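Local atomic coordinates of pngf-ii (Elizabethkingia meningoseptica, PDB entry 4R4X), a protein that probably hydrolyses the amide bond between N-linked glycans and asparagine side chains, releasing sugar chains from glycoproteins as a peptide:N-glycosidase. Residues K227-Q238 against N325-R336. Sequence-based numbering, arbitrary orientation.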
# COMPACT_ATOMS: atom_id res chain seq x y z
N LYS A 227 -7.96 14.01 -0.30
CA LYS A 227 -9.18 14.33 -1.04
C LYS A 227 -9.93 13.07 -1.47
O LYS A 227 -9.31 12.03 -1.72
CB LYS A 227 -8.83 15.13 -2.29
CG LYS A 227 -8.14 16.48 -2.04
CD LYS A 227 -9.13 17.64 -2.14
CE LYS A 227 -8.45 19.00 -2.09
NZ LYS A 227 -8.60 19.60 -0.74
N GLN A 228 -11.26 13.17 -1.57
CA GLN A 228 -12.05 12.12 -2.18
C GLN A 228 -11.47 11.77 -3.54
O GLN A 228 -11.22 12.64 -4.36
CB GLN A 228 -13.54 12.55 -2.30
CG GLN A 228 -14.41 11.70 -3.24
CD GLN A 228 -14.61 10.24 -2.80
OE1 GLN A 228 -14.67 9.95 -1.61
NE2 GLN A 228 -14.71 9.32 -3.78
N GLY A 229 -11.24 10.49 -3.77
CA GLY A 229 -10.69 10.00 -5.03
C GLY A 229 -9.33 9.33 -4.81
O GLY A 229 -8.96 8.40 -5.54
N ASN A 230 -8.59 9.81 -3.83
CA ASN A 230 -7.27 9.22 -3.55
C ASN A 230 -7.44 7.83 -2.92
O ASN A 230 -8.43 7.56 -2.22
CB ASN A 230 -6.51 10.09 -2.56
CG ASN A 230 -5.95 11.37 -3.13
OD1 ASN A 230 -5.32 12.11 -2.39
ND2 ASN A 230 -6.15 11.66 -4.41
N THR A 231 -6.47 6.95 -3.13
CA THR A 231 -6.53 5.66 -2.48
C THR A 231 -5.49 5.58 -1.37
O THR A 231 -4.49 6.34 -1.36
CB THR A 231 -6.36 4.50 -3.48
OG1 THR A 231 -5.14 4.66 -4.21
CG2 THR A 231 -7.52 4.46 -4.44
N ILE A 232 -5.75 4.68 -0.43
CA ILE A 232 -4.94 4.54 0.77
C ILE A 232 -4.71 3.06 1.08
O ILE A 232 -5.66 2.26 1.08
CB ILE A 232 -5.61 5.15 2.01
CG1 ILE A 232 -6.22 6.53 1.75
CG2 ILE A 232 -4.60 5.25 3.14
CD1 ILE A 232 -7.20 6.97 2.81
N PHE A 233 -3.46 2.72 1.34
CA PHE A 233 -3.07 1.37 1.65
C PHE A 233 -2.20 1.37 2.91
O PHE A 233 -1.52 2.36 3.22
CB PHE A 233 -2.24 0.75 0.51
CG PHE A 233 -3.01 0.43 -0.73
CD1 PHE A 233 -3.42 1.42 -1.59
CD2 PHE A 233 -3.28 -0.91 -1.08
CE1 PHE A 233 -4.13 1.11 -2.74
CE2 PHE A 233 -3.99 -1.23 -2.23
CZ PHE A 233 -4.42 -0.21 -3.06
N VAL A 234 -2.23 0.25 3.63
CA VAL A 234 -1.39 0.05 4.78
C VAL A 234 -0.58 -1.19 4.53
O VAL A 234 -1.14 -2.20 4.09
CB VAL A 234 -2.20 -0.07 6.09
CG1 VAL A 234 -3.26 -1.18 6.01
CG2 VAL A 234 -1.28 -0.29 7.27
N GLU A 235 0.73 -1.10 4.78
CA GLU A 235 1.66 -2.22 4.55
C GLU A 235 2.51 -2.56 5.77
O GLU A 235 3.20 -1.71 6.33
CB GLU A 235 2.57 -1.95 3.36
CG GLU A 235 3.42 -3.17 2.96
CD GLU A 235 4.15 -2.95 1.63
OE1 GLU A 235 4.18 -3.87 0.79
OE2 GLU A 235 4.70 -1.86 1.42
N LEU A 236 2.46 -3.84 6.15
CA LEU A 236 3.19 -4.35 7.29
C LEU A 236 4.09 -5.49 6.83
O LEU A 236 3.68 -6.31 5.97
CB LEU A 236 2.20 -4.87 8.36
CG LEU A 236 2.90 -5.38 9.64
CD1 LEU A 236 2.22 -4.89 10.89
CD2 LEU A 236 3.01 -6.88 9.64
N LYS A 237 5.30 -5.53 7.37
CA LYS A 237 6.23 -6.63 7.13
C LYS A 237 6.56 -7.23 8.48
O LYS A 237 6.72 -6.50 9.45
CB LYS A 237 7.52 -6.15 6.44
CG LYS A 237 7.36 -5.35 5.17
CD LYS A 237 6.71 -6.13 4.04
CE LYS A 237 6.62 -5.27 2.77
NZ LYS A 237 7.98 -4.94 2.23
N GLN A 238 6.64 -8.54 8.58
CA GLN A 238 6.77 -9.22 9.88
C GLN A 238 7.73 -10.39 9.78
O GLN A 238 7.82 -11.03 8.75
CB GLN A 238 5.39 -9.72 10.34
CG GLN A 238 5.36 -10.61 11.56
CD GLN A 238 5.58 -12.09 11.27
OE1 GLN A 238 5.31 -12.58 10.18
NE2 GLN A 238 6.04 -12.82 12.27
N ASN A 325 10.36 -13.41 5.46
CA ASN A 325 9.44 -12.59 6.23
C ASN A 325 8.06 -12.57 5.54
O ASN A 325 7.92 -13.06 4.41
CB ASN A 325 10.00 -11.18 6.42
CG ASN A 325 10.24 -10.47 5.10
OD1 ASN A 325 9.31 -10.19 4.37
ND2 ASN A 325 11.50 -10.21 4.79
N THR A 326 7.07 -12.02 6.23
CA THR A 326 5.70 -12.03 5.76
C THR A 326 5.27 -10.62 5.47
O THR A 326 5.36 -9.78 6.36
CB THR A 326 4.71 -12.55 6.79
OG1 THR A 326 5.31 -13.58 7.56
CG2 THR A 326 3.45 -13.03 6.08
N PRO A 327 4.81 -10.35 4.24
CA PRO A 327 4.23 -9.07 3.92
C PRO A 327 2.71 -9.12 3.94
O PRO A 327 2.11 -10.13 3.53
CB PRO A 327 4.71 -8.84 2.51
CG PRO A 327 4.71 -10.23 1.91
CD PRO A 327 4.94 -11.19 3.04
N TYR A 328 2.11 -8.03 4.42
CA TYR A 328 0.67 -7.86 4.45
C TYR A 328 0.35 -6.44 3.98
O TYR A 328 0.86 -5.47 4.55
CB TYR A 328 0.12 -8.02 5.86
CG TYR A 328 0.54 -9.24 6.65
CD1 TYR A 328 1.73 -9.26 7.36
CD2 TYR A 328 -0.30 -10.36 6.75
CE1 TYR A 328 2.09 -10.34 8.15
CE2 TYR A 328 0.07 -11.46 7.52
CZ TYR A 328 1.26 -11.44 8.21
OH TYR A 328 1.64 -12.50 9.01
N ARG A 329 -0.51 -6.31 2.99
CA ARG A 329 -0.90 -5.00 2.53
C ARG A 329 -2.39 -4.98 2.24
O ARG A 329 -2.90 -5.81 1.46
CB ARG A 329 -0.10 -4.58 1.30
CG ARG A 329 -0.26 -3.10 0.91
CD ARG A 329 0.61 -2.71 -0.29
NE ARG A 329 0.72 -1.26 -0.49
CZ ARG A 329 1.13 -0.67 -1.61
NH1 ARG A 329 1.46 -1.39 -2.68
NH2 ARG A 329 1.21 0.67 -1.69
N GLN A 330 -3.07 -4.02 2.84
CA GLN A 330 -4.51 -3.86 2.68
C GLN A 330 -4.90 -2.46 2.18
O GLN A 330 -4.37 -1.43 2.64
CB GLN A 330 -5.20 -4.09 4.02
CG GLN A 330 -6.73 -4.00 3.92
CD GLN A 330 -7.46 -4.75 4.99
OE1 GLN A 330 -8.47 -4.28 5.56
NE2 GLN A 330 -7.00 -5.91 5.28
N ASP A 331 -5.83 -2.44 1.24
CA ASP A 331 -6.49 -1.22 0.74
C ASP A 331 -7.44 -0.76 1.84
O ASP A 331 -8.29 -1.52 2.27
CB ASP A 331 -7.22 -1.60 -0.52
CG ASP A 331 -7.95 -0.43 -1.20
OD1 ASP A 331 -8.10 0.67 -0.60
OD2 ASP A 331 -8.38 -0.65 -2.35
N ILE A 332 -7.26 0.46 2.32
CA ILE A 332 -8.13 1.00 3.36
C ILE A 332 -8.80 2.32 2.93
O ILE A 332 -9.13 3.16 3.77
CB ILE A 332 -7.34 1.22 4.68
CG1 ILE A 332 -6.04 1.97 4.44
CG2 ILE A 332 -7.04 -0.11 5.36
CD1 ILE A 332 -5.40 2.43 5.75
N THR A 333 -9.04 2.46 1.63
CA THR A 333 -9.57 3.70 1.00
C THR A 333 -10.87 4.17 1.64
O THR A 333 -11.06 5.37 1.87
CB THR A 333 -9.72 3.49 -0.54
OG1 THR A 333 -8.42 3.26 -1.10
CG2 THR A 333 -10.38 4.69 -1.22
N GLU A 334 -11.73 3.22 2.01
CA GLU A 334 -12.99 3.53 2.69
C GLU A 334 -12.86 4.18 4.10
O GLU A 334 -13.84 4.72 4.62
CB GLU A 334 -13.91 2.28 2.75
CG GLU A 334 -13.63 1.27 3.87
CD GLU A 334 -12.50 0.29 3.58
OE1 GLU A 334 -11.67 0.54 2.69
OE2 GLU A 334 -12.43 -0.75 4.27
N LEU A 335 -11.69 4.11 4.73
CA LEU A 335 -11.49 4.75 6.03
C LEU A 335 -10.92 6.17 5.94
O LEU A 335 -10.61 6.81 6.96
CB LEU A 335 -10.58 3.88 6.92
CG LEU A 335 -11.11 2.46 7.19
CD1 LEU A 335 -10.10 1.63 7.95
CD2 LEU A 335 -12.44 2.55 7.92
N ARG A 336 -10.80 6.66 4.71
CA ARG A 336 -10.34 8.01 4.43
C ARG A 336 -10.98 9.09 5.35
O ARG A 336 -10.26 9.89 5.92
CB ARG A 336 -10.55 8.36 2.95
CG ARG A 336 -9.99 9.72 2.55
CD ARG A 336 -10.47 10.19 1.18
NE ARG A 336 -11.91 10.42 1.21
CZ ARG A 336 -12.48 11.47 1.79
NH1 ARG A 336 -11.76 12.44 2.35
NH2 ARG A 336 -13.80 11.55 1.79
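Leu236 and Tyr328 face each other as a hydrogen-bonded antiparallel pair, Leu236 N giving to Tyr328 O at 2.8 Å and Tyr328 N returning the bond to Leu236 O. The same reciprocal pair of hydrogen bonds recurs at Val234–Gln330 and Gln238–Thr326, knitting 231-238 to the edge strand 326-331 of a four-stranded sheet. The tight part is the buried face that carries Val234, Leu236 and Tyr328, together with Ile232. Leu236 CD2 reaches Tyr328 CD1 at 3.5 Å, while Gln238 CB lies at the edge of that ring. Ile232 CG2 packs across Ile332 CG1, and Ile232 CD1 meets Arg336 CB (3.6 Å). Met300, from the neighbouring nine-stranded sheet, touches Val234 and Tyr328, and Tyr328 OH bonds to Phe303 O. At the far end of this face Thr326 OG1 donates to Gln238 OE1 (2.8 Å), the bend at chi2 (-86°) bringing the amide back across.

The opposite face is looser and more solvent-exposed. Asp331 CA sits over the Phe233 ring, 4.1 Å from its centroid, and the carboxylate stacks on the ring with planes 23° apart. Arg329 runs extended past Phe233 and Glu235 to bond Ser365 OG; Glu235 OE2 stays 4.5 Å from Arg329 NE, too far for a salt bridge.

Past Asp331 one more backbone bond forms, Ile332 N to Ile232 O (2.7 Å), before the Asx turn bends the chain away: Asp331 OD1 accepts from Thr333 N and OG1, and Thr333 OG1 accepts from Ile232 N (3.1 Å). A hydroxyl, oriented by a carboxylate, thus stands in for a backbone carbonyl as acceptor of Ile232 N.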